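Local coordinates for protein heme peroxidase (PDB 2GVK) that probably uses a heme cofactor and hydrogen peroxide to oxidise substrates such as dyes, at residues S66-F71 with L110-A115; I154-G159 with K210-H215; Y193-V198 with D294-I299. All coordinates share one frame; numbering follows the deposited sequence. Where two conformers were deposited one is given.

Interaction 1: residues S66-F71 with L110-A115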
ATOM      1  N   SER A  66       1.991 -17.113  -8.086  1.00 11.88           N
ATOM      2  CA  SER A  66       2.597 -17.918  -9.109  0.50 11.94           C
ATOM      3  C   SER A  66       2.832 -19.357  -8.606  1.00 12.03           C
ATOM      4  O   SER A  66       3.102 -19.562  -7.426  1.00 12.10           O
ATOM      5  CB  SER A  66       3.916 -17.300  -9.514  0.50 12.15           C
ATOM      6  OG  SER A  66       4.535 -18.042 -10.509  0.50 12.04           O
ATOM      7  N   CYS A  67       2.727 -20.327  -9.513  1.00 12.11           N
ATOM      8  CA  CYS A  67       3.108 -21.692  -9.251  1.00 12.02           C
ATOM      9  C   CYS A  67       3.704 -22.271 -10.518  1.00 12.22           C
ATOM     10  O   CYS A  67       3.208 -22.017 -11.615  1.00 12.18           O
ATOM     11  CB  CYS A  67       1.933 -22.556  -8.801  1.00 12.04           C
ATOM     12  SG  CYS A  67       2.428 -24.196  -8.191  1.00 14.09           S
ATOM     13  N   THR A  68       4.789 -23.007 -10.368  1.00 11.94           N
ATOM     14  CA  THR A  68       5.335 -23.799 -11.462  1.00 12.19           C
ATOM     15  C   THR A  68       5.299 -25.272 -11.079  1.00 12.25           C
ATOM     16  O   THR A  68       5.366 -25.623  -9.880  1.00 12.66           O
ATOM     17  CB  THR A  68       6.761 -23.397 -11.801  1.00 12.33           C
ATOM     18  OG1 THR A  68       7.598 -23.682 -10.703  1.00 16.75           O
ATOM     19  CG2 THR A  68       6.842 -21.956 -12.112  1.00 13.30           C
HETATM   20  N   MSE A  69       5.160 -26.127 -12.099  1.00 11.75           N
HETATM   21  CA  MSE A  69       5.053 -27.555 -11.940  1.00 12.29           C
HETATM   22  C   MSE A  69       6.074 -28.224 -12.839  1.00 12.12           C
HETATM   23  O   MSE A  69       6.117 -27.959 -14.041  1.00 12.51           O
HETATM   24  CB  MSE A  69       3.659 -28.002 -12.351  1.00 12.19           C
HETATM   25  CG  MSE A  69       3.414 -29.498 -12.243  1.00 15.26           C
HETATM   26 SE   MSE A  69       1.616 -29.960 -12.857  0.70 22.19          SE
HETATM   27  CE  MSE A  69       1.632 -31.832 -12.327  1.00 18.76           C
ATOM     28  N   GLY A  70       6.874 -29.110 -12.262  1.00 11.63           N
ATOM     29  CA  GLY A  70       7.898 -29.813 -13.004  1.00 11.54           C
ATOM     30  C   GLY A  70       7.890 -31.299 -12.740  1.00 10.89           C
ATOM     31  O   GLY A  70       7.377 -31.764 -11.709  1.00 10.82           O
ATOM     32  N   PHE A  71       8.518 -32.035 -13.651  1.00 10.30           N
ATOM     33  CA  PHE A  71       8.572 -33.501 -13.605  1.00 10.27           C
ATOM     34  C   PHE A  71       9.995 -34.024 -13.584  1.00 10.30           C
ATOM     35  O   PHE A  71      10.829 -33.602 -14.386  1.00 10.25           O
ATOM     36  CB  PHE A  71       7.849 -34.095 -14.838  1.00 10.34           C
ATOM     37  CG  PHE A  71       6.451 -33.614 -15.002  1.00 11.61           C
ATOM     38  CD1 PHE A  71       6.193 -32.405 -15.606  1.00 14.25           C
ATOM     39  CD2 PHE A  71       5.393 -34.328 -14.479  1.00 11.25           C
ATOM     40  CE1 PHE A  71       4.897 -31.914 -15.697  1.00 15.02           C
ATOM     41  CE2 PHE A  71       4.068 -33.834 -14.597  1.00 13.08           C
ATOM     42  CZ  PHE A  71       3.841 -32.649 -15.201  1.00 14.30           C
ATOM     43  N   LEU A 110       7.644 -31.529  -8.802  1.00 10.59           N
ATOM     44  CA  LEU A 110       7.996 -30.311  -8.074  1.00 10.66           C
ATOM     45  C   LEU A 110       6.919 -29.257  -8.235  1.00 10.78           C
ATOM     46  O   LEU A 110       6.475 -28.978  -9.349  1.00 10.90           O
ATOM     47  CB  LEU A 110       9.330 -29.729  -8.585  1.00 11.05           C
ATOM     48  CG  LEU A 110       9.710 -28.318  -8.046  1.00 11.67           C
ATOM     49  CD1 LEU A 110      10.101 -28.348  -6.589  1.00 12.13           C
ATOM     50  CD2 LEU A 110      10.821 -27.714  -8.882  1.00 13.88           C
ATOM     51  N   PHE A 111       6.505 -28.671  -7.114  1.00 10.70           N
ATOM     52  CA  PHE A 111       5.666 -27.472  -7.134  1.00 10.75           C
ATOM     53  C   PHE A 111       6.394 -26.364  -6.436  1.00 10.75           C
ATOM     54  O   PHE A 111       6.871 -26.536  -5.299  1.00 10.70           O
ATOM     55  CB  PHE A 111       4.293 -27.736  -6.457  1.00 10.83           C
ATOM     56  CG  PHE A 111       3.433 -28.702  -7.199  1.00 12.01           C
ATOM     57  CD1 PHE A 111       2.756 -28.313  -8.327  1.00 11.72           C
ATOM     58  CD2 PHE A 111       3.336 -30.032  -6.794  1.00 11.29           C
ATOM     59  CE1 PHE A 111       1.963 -29.209  -9.027  1.00 10.03           C
ATOM     60  CE2 PHE A 111       2.528 -30.938  -7.502  1.00 11.91           C
ATOM     61  CZ  PHE A 111       1.854 -30.525  -8.604  1.00 10.54           C
ATOM     62  N   HIS A 112       6.525 -25.232  -7.134  1.00 10.53           N
ATOM     63  CA  HIS A 112       7.170 -24.042  -6.605  1.00 10.83           C
ATOM     64  C   HIS A 112       6.106 -22.948  -6.565  1.00 11.01           C
ATOM     65  O   HIS A 112       5.687 -22.434  -7.606  1.00 11.43           O
ATOM     66  CB  HIS A 112       8.361 -23.673  -7.495  1.00 10.99           C
ATOM     67  CG  HIS A 112       9.035 -22.380  -7.130  1.00 11.03           C
ATOM     68  ND1 HIS A 112       9.720 -21.610  -8.063  1.00 12.16           N
ATOM     69  CD2 HIS A 112       9.183 -21.754  -5.945  1.00 13.05           C
ATOM     70  CE1 HIS A 112      10.240 -20.561  -7.458  1.00 13.30           C
ATOM     71  NE2 HIS A 112       9.912 -20.606  -6.177  1.00 12.10           N
ATOM     72  N   ILE A 113       5.642 -22.635  -5.340  1.00 10.87           N
ATOM     73  CA  ILE A 113       4.491 -21.782  -5.123  1.00 11.45           C
ATOM     74  C   ILE A 113       4.946 -20.499  -4.428  1.00 11.51           C
ATOM     75  O   ILE A 113       5.590 -20.558  -3.393  1.00 11.32           O
ATOM     76  CB  ILE A 113       3.426 -22.483  -4.219  1.00 11.42           C
ATOM     77  CG1 ILE A 113       3.282 -23.956  -4.579  1.00 13.18           C
ATOM     78  CG2 ILE A 113       2.096 -21.766  -4.328  1.00 12.60           C
ATOM     79  CD1 ILE A 113       2.273 -24.727  -3.717  1.00 14.39           C
ATOM     80  N   ARG A 114       4.586 -19.356  -5.014  1.00 11.89           N
ATOM     81  CA  ARG A 114       5.023 -18.009  -4.564  0.50 12.27           C
ATOM     82  C   ARG A 114       3.815 -17.066  -4.479  1.00 12.23           C
ATOM     83  O   ARG A 114       2.999 -17.057  -5.376  1.00 12.58           O
ATOM     84  CB  ARG A 114       6.014 -17.411  -5.592  0.50 12.53           C
ATOM     85  CG  ARG A 114       7.330 -18.103  -5.691  0.50 13.71           C
ATOM     86  CD  ARG A 114       8.199 -17.514  -6.804  0.50 15.38           C
ATOM     87  NE  ARG A 114       7.898 -18.133  -8.104  0.50  9.82           N
ATOM     88  CZ  ARG A 114       8.691 -18.045  -9.180  0.50 17.22           C
ATOM     89  NH1 ARG A 114       9.836 -17.383  -9.114  0.50 17.91           N
ATOM     90  NH2 ARG A 114       8.345 -18.660 -10.312  0.50 15.35           N
ATOM     91  N   ALA A 115       3.786 -16.187  -3.461  1.00 11.97           N
ATOM     92  CA  ALA A 115       2.786 -15.127  -3.398  1.00 11.72           C
ATOM     93  C   ALA A 115       3.152 -14.097  -2.357  1.00 12.16           C
ATOM     94  O   ALA A 115       3.981 -14.347  -1.473  1.00 12.40           O
ATOM     95  CB  ALA A 115       1.419 -15.697  -3.097  1.00 11.57           C
TER

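Interaction 2: residues I154-G159 with K210-H215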
ATOM      1  N   ILE A 154      22.397 -15.859   4.816  1.00 13.98           N
ATOM      2  CA  ILE A 154      23.768 -15.492   5.253  1.00 14.15           C
ATOM      3  C   ILE A 154      23.994 -13.951   5.286  1.00 14.30           C
ATOM      4  O   ILE A 154      25.097 -13.490   5.553  1.00 14.81           O
ATOM      5  CB  ILE A 154      24.835 -16.140   4.346  1.00 14.59           C
ATOM      6  CG1 ILE A 154      24.518 -15.823   2.869  1.00 17.19           C
ATOM      7  CG2 ILE A 154      24.874 -17.606   4.588  1.00 14.96           C
ATOM      8  CD1 ILE A 154      25.674 -15.855   1.992  1.00 21.75           C
ATOM      9  N   GLY A 155      22.956 -13.181   4.966  1.00 13.87           N
ATOM     10  CA  GLY A 155      22.966 -11.727   5.182  1.00 13.83           C
ATOM     11  C   GLY A 155      23.488 -10.907   4.046  1.00 13.71           C
ATOM     12  O   GLY A 155      23.802  -9.739   4.220  1.00 14.32           O
ATOM     13  N   PHE A 156      23.629 -11.535   2.886  1.00 13.20           N
ATOM     14  CA  PHE A 156      24.049 -10.870   1.678  1.00 13.41           C
ATOM     15  C   PHE A 156      22.903 -10.902   0.700  1.00 13.89           C
ATOM     16  O   PHE A 156      22.238 -11.896   0.562  1.00 14.34           O
ATOM     17  CB  PHE A 156      25.245 -11.602   1.053  1.00 13.16           C
ATOM     18  CG  PHE A 156      26.553 -11.248   1.662  1.00 12.33           C
ATOM     19  CD1 PHE A 156      26.914 -11.739   2.916  1.00 12.02           C
ATOM     20  CD2 PHE A 156      27.452 -10.449   0.983  1.00 12.37           C
ATOM     21  CE1 PHE A 156      28.138 -11.430   3.465  1.00 10.57           C
ATOM     22  CE2 PHE A 156      28.680 -10.156   1.528  1.00 12.24           C
ATOM     23  CZ  PHE A 156      29.008 -10.616   2.786  1.00 11.81           C
ATOM     24  N   VAL A 157      22.703  -9.811  -0.006  1.00 14.65           N
ATOM     25  CA  VAL A 157      21.707  -9.772  -1.060  1.00 15.14           C
ATOM     26  C   VAL A 157      22.035 -10.808  -2.097  1.00 15.93           C
ATOM     27  O   VAL A 157      23.208 -10.998  -2.468  1.00 16.30           O
ATOM     28  CB  VAL A 157      21.655  -8.373  -1.720  1.00 14.79           C
ATOM     29  CG1 VAL A 157      20.842  -8.407  -3.037  1.00 16.69           C
ATOM     30  CG2 VAL A 157      21.090  -7.343  -0.727  1.00 16.40           C
ATOM     31  N   ASP A 158      21.032 -11.526  -2.545  1.00 16.53           N
ATOM     32  CA  ASP A 158      21.206 -12.522  -3.569  0.60 16.99           C
ATOM     33  C   ASP A 158      20.280 -12.243  -4.761  1.00 17.06           C
ATOM     34  O   ASP A 158      19.194 -11.659  -4.592  1.00 16.80           O
ATOM     35  CB  ASP A 158      20.899 -13.896  -3.009  0.60 17.21           C
ATOM     36  CG  ASP A 158      21.191 -14.995  -3.995  0.60 19.47           C
ATOM     37  OD1 ASP A 158      22.372 -15.155  -4.369  0.60 25.74           O
ATOM     38  OD2 ASP A 158      20.246 -15.694  -4.400  0.60 23.18           O
ATOM     39  N   GLY A 159      20.718 -12.627  -5.946  1.00 17.68           N
ATOM     40  CA  GLY A 159      19.886 -12.523  -7.140  1.00 17.98           C
ATOM     41  C   GLY A 159      20.233 -11.370  -8.072  1.00 17.96           C
ATOM     42  O   GLY A 159      19.661 -11.266  -9.134  1.00 18.24           O
ATOM     43  N   LYS A 210      34.777 -11.733   0.857  1.00 11.98           N
ATOM     44  CA  LYS A 210      35.702 -12.495   0.005  1.00 12.78           C
ATOM     45  C   LYS A 210      35.141 -13.862  -0.331  1.00 12.47           C
ATOM     46  O   LYS A 210      35.432 -14.412  -1.386  1.00 12.61           O
ATOM     47  CB  LYS A 210      37.050 -12.631   0.674  1.00 13.20           C
ATOM     48  CG  LYS A 210      37.789 -11.301   0.740  1.00 18.06           C
ATOM     49  CD  LYS A 210      39.178 -11.425   1.162  1.00 25.73           C
ATOM     50  CE  LYS A 210      39.852 -10.048   1.150  1.00 29.19           C
ATOM     51  NZ  LYS A 210      39.478  -9.257  -0.110  1.00 32.63           N
ATOM     52  N   VAL A 211      34.340 -14.417   0.571  1.00 12.20           N
ATOM     53  CA  VAL A 211      33.645 -15.668   0.296  1.00 12.01           C
ATOM     54  C   VAL A 211      32.527 -15.487  -0.777  1.00 12.10           C
ATOM     55  O   VAL A 211      32.340 -16.331  -1.647  1.00 11.62           O
ATOM     56  CB  VAL A 211      33.015 -16.264   1.595  1.00 11.88           C
ATOM     57  CG1 VAL A 211      32.158 -17.482   1.266  1.00 11.67           C
ATOM     58  CG2 VAL A 211      34.097 -16.612   2.600  1.00 13.01           C
ATOM     59  N   ILE A 212      31.829 -14.353  -0.722  1.00 12.18           N
ATOM     60  CA  ILE A 212      30.685 -14.111  -1.588  1.00 12.77           C
ATOM     61  C   ILE A 212      31.099 -13.446  -2.908  1.00 13.15           C
ATOM     62  O   ILE A 212      30.664 -13.861  -3.978  1.00 13.21           O
ATOM     63  CB  ILE A 212      29.636 -13.229  -0.880  1.00 13.15           C
ATOM     64  CG1 ILE A 212      29.130 -13.916   0.393  1.00 12.82           C
ATOM     65  CG2 ILE A 212      28.478 -12.888  -1.826  1.00 14.22           C
ATOM     66  CD1 ILE A 212      28.500 -15.272   0.174  1.00 13.25           C
ATOM     67  N   GLY A 213      31.985 -12.468  -2.819  1.00 13.52           N
ATOM     68  CA  GLY A 213      32.428 -11.713  -3.993  1.00 13.81           C
ATOM     69  C   GLY A 213      31.693 -10.384  -4.204  1.00 13.98           C
ATOM     70  O   GLY A 213      31.842  -9.753  -5.247  1.00 14.06           O
ATOM     71  N   ARG A 214      30.877  -9.979  -3.218  1.00 13.92           N
ATOM     72  CA  ARG A 214      30.186  -8.685  -3.251  1.00 13.94           C
ATOM     73  C   ARG A 214      30.275  -8.041  -1.874  1.00 13.79           C
ATOM     74  O   ARG A 214      30.516  -8.724  -0.875  1.00 13.60           O
ATOM     75  CB  ARG A 214      28.692  -8.856  -3.649  1.00 14.25           C
ATOM     76  CG  ARG A 214      28.449  -9.747  -4.865  1.00 15.63           C
ATOM     77  CD  ARG A 214      26.992  -9.765  -5.272  1.00 18.23           C
ATOM     78  NE  ARG A 214      26.590  -8.484  -5.843  1.00 18.71           N
ATOM     79  CZ  ARG A 214      26.624  -8.189  -7.145  1.00 22.79           C
ATOM     80  NH1 ARG A 214      27.014  -9.098  -8.037  1.00 24.14           N
ATOM     81  NH2 ARG A 214      26.255  -6.982  -7.559  1.00 22.26           N
ATOM     82  N   HIS A 215      30.081  -6.727  -1.818  1.00 13.92           N
ATOM     83  CA  HIS A 215      30.074  -6.014  -0.543  1.00 14.21           C
ATOM     84  C   HIS A 215      28.770  -6.262   0.206  1.00 14.07           C
ATOM     85  O   HIS A 215      27.690  -6.373  -0.405  1.00 14.17           O
ATOM     86  CB  HIS A 215      30.300  -4.534  -0.768  1.00 14.26           C
ATOM     87  CG  HIS A 215      31.681  -4.206  -1.223  1.00 16.63           C
ATOM     88  ND1 HIS A 215      32.748  -4.123  -0.356  1.00 21.47           N
ATOM     89  CD2 HIS A 215      32.185  -3.978  -2.462  1.00 18.89           C
ATOM     90  CE1 HIS A 215      33.842  -3.826  -1.036  1.00 20.53           C
ATOM     91  NE2 HIS A 215      33.529  -3.741  -2.315  1.00 20.93           N
TER
HETATM   92  O   HOH W   1      24.620  -7.732   0.121  1.00 22.07           O

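Interaction 3: residues Y193-V198 with D294-I299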
ATOM      1  N   TYR A 193      20.335 -26.458   0.987  1.00 11.42           N
ATOM      2  CA  TYR A 193      21.598 -26.273   1.676  1.00 11.76           C
ATOM      3  C   TYR A 193      21.364 -25.971   3.150  1.00 12.18           C
ATOM      4  O   TYR A 193      20.506 -25.159   3.488  1.00 12.50           O
ATOM      5  CB  TYR A 193      22.375 -25.117   1.076  1.00 12.10           C
ATOM      6  CG  TYR A 193      23.020 -25.406  -0.250  1.00 12.04           C
ATOM      7  CD1 TYR A 193      24.308 -25.945  -0.316  1.00 12.49           C
ATOM      8  CD2 TYR A 193      22.366 -25.116  -1.441  1.00 12.99           C
ATOM      9  CE1 TYR A 193      24.934 -26.163  -1.552  1.00 12.27           C
ATOM     10  CE2 TYR A 193      22.970 -25.354  -2.674  1.00 12.38           C
ATOM     11  CZ  TYR A 193      24.259 -25.881  -2.719  1.00 13.43           C
ATOM     12  OH  TYR A 193      24.869 -26.131  -3.958  1.00 12.51           O
ATOM     13  N   ILE A 194      22.108 -26.645   4.009  1.00 12.11           N
ATOM     14  CA  ILE A 194      22.110 -26.342   5.454  1.00 12.30           C
ATOM     15  C   ILE A 194      23.391 -25.601   5.789  1.00 12.51           C
ATOM     16  O   ILE A 194      24.479 -26.039   5.419  1.00 12.17           O
ATOM     17  CB  ILE A 194      22.012 -27.623   6.288  1.00 12.42           C
ATOM     18  CG1 ILE A 194      20.741 -28.418   5.896  1.00 14.20           C
ATOM     19  CG2 ILE A 194      22.014 -27.305   7.789  1.00 12.79           C
ATOM     20  CD1 ILE A 194      19.446 -27.666   6.104  1.00 16.03           C
ATOM     21  N   HIS A 195      23.264 -24.469   6.478  1.00 12.52           N
ATOM     22  CA  HIS A 195      24.416 -23.624   6.783  1.00 12.85           C
ATOM     23  C   HIS A 195      24.973 -23.870   8.144  1.00 13.35           C
ATOM     24  O   HIS A 195      24.238 -24.244   9.084  1.00 13.96           O
ATOM     25  CB  HIS A 195      24.035 -22.160   6.671  1.00 12.86           C
ATOM     26  CG  HIS A 195      23.642 -21.755   5.308  1.00 14.20           C
ATOM     27  ND1 HIS A 195      24.520 -21.785   4.240  1.00 14.56           N
ATOM     28  CD2 HIS A 195      22.447 -21.361   4.804  1.00 15.12           C
ATOM     29  CE1 HIS A 195      23.889 -21.389   3.152  1.00 14.33           C
ATOM     30  NE2 HIS A 195      22.629 -21.145   3.462  1.00 15.09           N
ATOM     31  N   ASP A 196      26.296 -23.692   8.258  1.00 12.75           N
ATOM     32  CA  ASP A 196      26.981 -23.631   9.541  1.00 12.86           C
ATOM     33  C   ASP A 196      27.024 -22.164   9.923  1.00 13.05           C
ATOM     34  O   ASP A 196      27.984 -21.453   9.636  1.00 12.77           O
ATOM     35  CB  ASP A 196      28.388 -24.208   9.408  1.00 12.86           C
ATOM     36  CG  ASP A 196      29.126 -24.298  10.740  1.00 15.71           C
ATOM     37  OD1 ASP A 196      28.675 -23.674  11.743  1.00 14.73           O
ATOM     38  OD2 ASP A 196      30.198 -24.970  10.771  1.00 17.99           O
HETATM   39  N   MSE A 197      25.934 -21.697  10.528  1.00 13.55           N
HETATM   40  CA  MSE A 197      25.788 -20.263  10.856  0.50 13.90           C
HETATM   41  C   MSE A 197      26.725 -19.805  11.941  1.00 13.97           C
HETATM   42  O   MSE A 197      27.143 -18.670  11.950  1.00 14.08           O
HETATM   43  CB  MSE A 197      24.351 -19.948  11.256  0.50 14.28           C
HETATM   44  CG  MSE A 197      23.401 -20.118  10.165  0.50 14.22           C
HETATM   45 SE   MSE A 197      23.825 -19.004   8.604  0.35 19.78          SE
HETATM   46  CE  MSE A 197      22.996 -17.349   9.187  0.50 20.20           C
ATOM     47  N   VAL A 198      27.090 -20.691  12.843  1.00 13.96           N
ATOM     48  CA  VAL A 198      28.012 -20.320  13.893  1.00 14.20           C
ATOM     49  C   VAL A 198      29.389 -19.994  13.300  1.00 14.23           C
ATOM     50  O   VAL A 198      29.949 -18.936  13.567  1.00 14.52           O
ATOM     51  CB  VAL A 198      28.120 -21.429  14.968  1.00 14.24           C
ATOM     52  CG1 VAL A 198      29.234 -21.131  15.917  1.00 16.13           C
ATOM     53  CG2 VAL A 198      26.791 -21.555  15.709  1.00 16.46           C
ATOM     54  N   ASP A 294      32.232 -24.111   2.209  1.00 13.14           N
ATOM     55  CA  ASP A 294      32.850 -24.330   3.507  1.00 13.59           C
ATOM     56  C   ASP A 294      31.840 -24.010   4.638  1.00 13.79           C
ATOM     57  O   ASP A 294      32.096 -24.291   5.794  1.00 14.43           O
ATOM     58  CB  ASP A 294      34.109 -23.471   3.664  1.00 13.91           C
ATOM     59  CG  ASP A 294      35.249 -23.886   2.697  1.00 17.22           C
ATOM     60  OD1 ASP A 294      35.228 -25.023   2.163  1.00 21.79           O
ATOM     61  OD2 ASP A 294      36.157 -23.063   2.468  1.00 20.12           O
ATOM     62  N   PHE A 295      30.701 -23.411   4.280  1.00 13.40           N
ATOM     63  CA  PHE A 295      29.698 -23.008   5.260  1.00 13.29           C
ATOM     64  C   PHE A 295      28.322 -23.520   4.917  1.00 13.20           C
ATOM     65  O   PHE A 295      27.342 -23.191   5.603  1.00 13.09           O
ATOM     66  CB  PHE A 295      29.659 -21.479   5.371  1.00 13.43           C
ATOM     67  CG  PHE A 295      30.950 -20.882   5.722  1.00 12.94           C
ATOM     68  CD1 PHE A 295      31.328 -20.742   7.049  1.00 14.06           C
ATOM     69  CD2 PHE A 295      31.842 -20.482   4.728  1.00 12.53           C
ATOM     70  CE1 PHE A 295      32.554 -20.206   7.372  1.00 13.90           C
ATOM     71  CE2 PHE A 295      33.070 -19.961   5.053  1.00 14.25           C
ATOM     72  CZ  PHE A 295      33.421 -19.813   6.374  1.00 14.25           C
ATOM     73  N   SER A 296      28.238 -24.338   3.869  1.00 13.19           N
ATOM     74  CA  SER A 296      26.950 -24.767   3.309  1.00 13.65           C
ATOM     75  C   SER A 296      27.026 -26.204   2.822  1.00 14.11           C
ATOM     76  O   SER A 296      27.825 -26.515   1.950  1.00 14.76           O
ATOM     77  CB  SER A 296      26.554 -23.862   2.120  1.00 13.65           C
ATOM     78  OG  SER A 296      26.780 -22.493   2.401  1.00 14.20           O
ATOM     79  N   THR A 297      26.100 -27.043   3.275  1.00 14.09           N
ATOM     80  CA  THR A 297      26.087 -28.436   2.887  1.00 14.19           C
ATOM     81  C   THR A 297      24.838 -28.771   2.094  1.00 14.02           C
ATOM     82  O   THR A 297      23.727 -28.560   2.572  1.00 13.97           O
ATOM     83  CB  THR A 297      26.133 -29.363   4.121  1.00 14.36           C
ATOM     84  OG1 THR A 297      27.300 -29.068   4.919  1.00 16.48           O
ATOM     85  CG2 THR A 297      26.180 -30.776   3.703  1.00 15.20           C
ATOM     86  N   ALA A 298      25.026 -29.288   0.867  1.00 14.00           N
ATOM     87  CA  ALA A 298      23.906 -29.731   0.037  1.00 14.18           C
ATOM     88  C   ALA A 298      23.380 -31.065   0.564  1.00 14.10           C
ATOM     89  O   ALA A 298      24.138 -32.019   0.699  1.00 14.38           O
ATOM     90  CB  ALA A 298      24.344 -29.876  -1.413  1.00 14.45           C
ATOM     91  N   ILE A 299      22.074 -31.124   0.858  1.00 14.06           N
ATOM     92  CA  ILE A 299      21.460 -32.341   1.349  1.00 14.19           C
ATOM     93  C   ILE A 299      20.381 -32.923   0.391  1.00 13.78           C
ATOM     94  O   ILE A 299      19.885 -34.037   0.615  1.00 14.05           O
ATOM     95  CB  ILE A 299      20.874 -32.160   2.775  1.00 14.69           C
ATOM     96  CG1 ILE A 299      19.723 -31.156   2.779  1.00 14.95           C
ATOM     97  CG2 ILE A 299      21.977 -31.731   3.745  1.00 15.90           C
ATOM     98  CD1 ILE A 299      18.948 -31.146   4.092  1.00 16.96           C
TER
HETATM   99  O   HOH W   2      26.779 -27.037   6.739  1.00 24.57           O

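Interaction 1: residues S66-F71 with L110-A115
The Phe111 ring meets Cys67 SG at its edge, 4.1 Å from CD1, while selenomethionine Met69 lies alongside. Met69 CG comes within 3.5 Å of Phe111 CE1, and its SE stands oblique to the ring, 5.1 Å from the centroid, in a Met-aromatic contact. With CG anti to the backbone N (chi1 180°) and an extended chain, Met69 runs the way Phe111 points. The His112 ring, turned to the other side of the sheet, has Thr68 OG1 near its plane, 3.3 Å from His112 CB, and His112 CE1 stands over the centre of the Arg114 guanidinium. Six backbone bonds join the antiparallel strands at the pairs Ser66-Arg114, Thr68-His112 and Gly70-Leu110, including Arg114 N to Ser66 O at 2.8 Å. Non-hydrogen-bonded pairs alternate with them, Cys67 CA approaching His112 O at 3.1 Å. Helices 38-59 and 118-131 cover the face bearing Cys67, Met69, Phe111 and Ile113. The chemistry is thus divided by face: the cysteine sulfur, the selenomethionine chain and hydrocarbon pack under the helices, whereas on the other face Tyr266 OH hydrogen-bonds Thr68 OG1 and His112 ND1, Asp16 bonds Ser66 OG, and the Arg114-Asp16 ion pair is long and weak.

Interaction 2: residues I154-G159 with K210-H215
Ile154 and Phe156 bring the loop that carries the sequence Gly155-Phe156-Val157-Asp158-Gly159 against Ile212 at the end of helix 205-212. This loop has the G-x-x-D-G pattern of dye-decolorizing peroxidases, consistent with the family's conserved heme-binding motif. Ile212 CG1 sits over the centre of one face of the Phe156 ring, 3.7 Å from the centroid and only 4° off the normal, a nearly axial CH-pi contact. The other branch, Ile212 CG2, reaches Phe156 CD2 at 3.9 Å. The CG1 branch runs on past the ring, and its CD1 meets Ile154 CD1 tip to tip at 3.4 Å, tighter than ordinary van der Waals contact. Ile154 reaches it with CG1 in the crowded position between the backbone N and the carbonyl carbon (chi1 52°).

In the plane of the Phe156 ring, Arg214 O lies 3.3 Å from CE2. This buried carbonyl has no hydrogen-bonding partner in the model, and the weakly polar ring edge is what faces it. Ile154 O is also at the ring edge and accepts a bond from Trp200 NE1. Val157 N donates to a water at 2.8 Å, which is weakly linked to His215 O. Gly213 leaves the helix with positive phi, at backbone angles that would press a side chain against the preceding carbonyl.

Arg214 NE is paired with Asp219, while Asp158 O receives a bond from Asn58 of the second subunit, placing the loop at the subunit interface. Helix 197-201 closes the packing, its Trp200 touching both Phe156 and Ile212, while Gln208 and Glu209 of helix 205-212 also lie against Phe156. The loop between strand 136-145 and helix 169-173 is thereby wedged against these two short helices.

Interaction 3: residues Y193-V198 with D294-I299
His195 turns the edge of its imidazole to Ser296, its partner in an antiparallel non-hydrogen-bonded pair. Both Ser296 OG and Phe295 O lie in the ring plane, and ND1 divides a weak donation between them, at 3.0 Å to Ser296 OG and 3.4 Å to Phe295 O. The ring gets there with CG anti to the carbonyl carbon (chi1 -64°). Its opposite nitrogen, NE2, is hydrogen-bonded to Thr261 OG1, and Ser296 OG to Leu292 O. An alanine in place of His195 would probably leave Ser296 OG without its imidazole neighbour and Thr261 OG1 without its mate. Phe295 O also receives Asp196 N at 2.9 Å, from above the carbonyl plane. Tyr193, on the same face as His195, brings CE1 to Ala298 CB at 3.8 Å and binds Gln191 through OH. On the face of Ile194 and Thr297, Ile194 is crossed by Ile299 from beyond the strand, Ile194 CG1 to Ile299 CD1 at 3.7 Å. Two backbone bonds tie Ile194 to Thr297, and a water bridges Ile194 O and Thr297 OG1, at 2.8 Å from each. Where the strand ends, Asp196 is the N-cap of helix 197-201, its OD1 bonded to Ala199 N. Polar bonds are therefore spread along the pair, Phe295 O taking a backbone donor and a weak imidazole one at the turn, while the hydrocarbon contacts Tyr193-Ala298 and Ile194-Ile299 keep to the Ala298-Ile299 end.

In the fold
Interactions 1 and 3 belong to one eight-stranded antiparallel sheet, in which strands 66-72 and 296-306 are neighbours, yet their centres are about 25 Å apart on opposite sides of the chain's centre. Interaction 1 lies in the N-terminal part of the protein and closes before the others open. Interactions 2 and 3 lie in the C-terminal part and interlock along the chain: 154-159, 193-198, 210-215, 294-299. Their centres are about 15 Å apart, and they touch where Ile154 packs on His195 and Val211 on Phe295. Helix 197-201, begun in interaction 3, is followed by helix 205-212, which ends in interaction 2. The sheet thus links the two related halves, while the probable heme-motif loop is joined to strands 186-195 and 296-306 and the two helices.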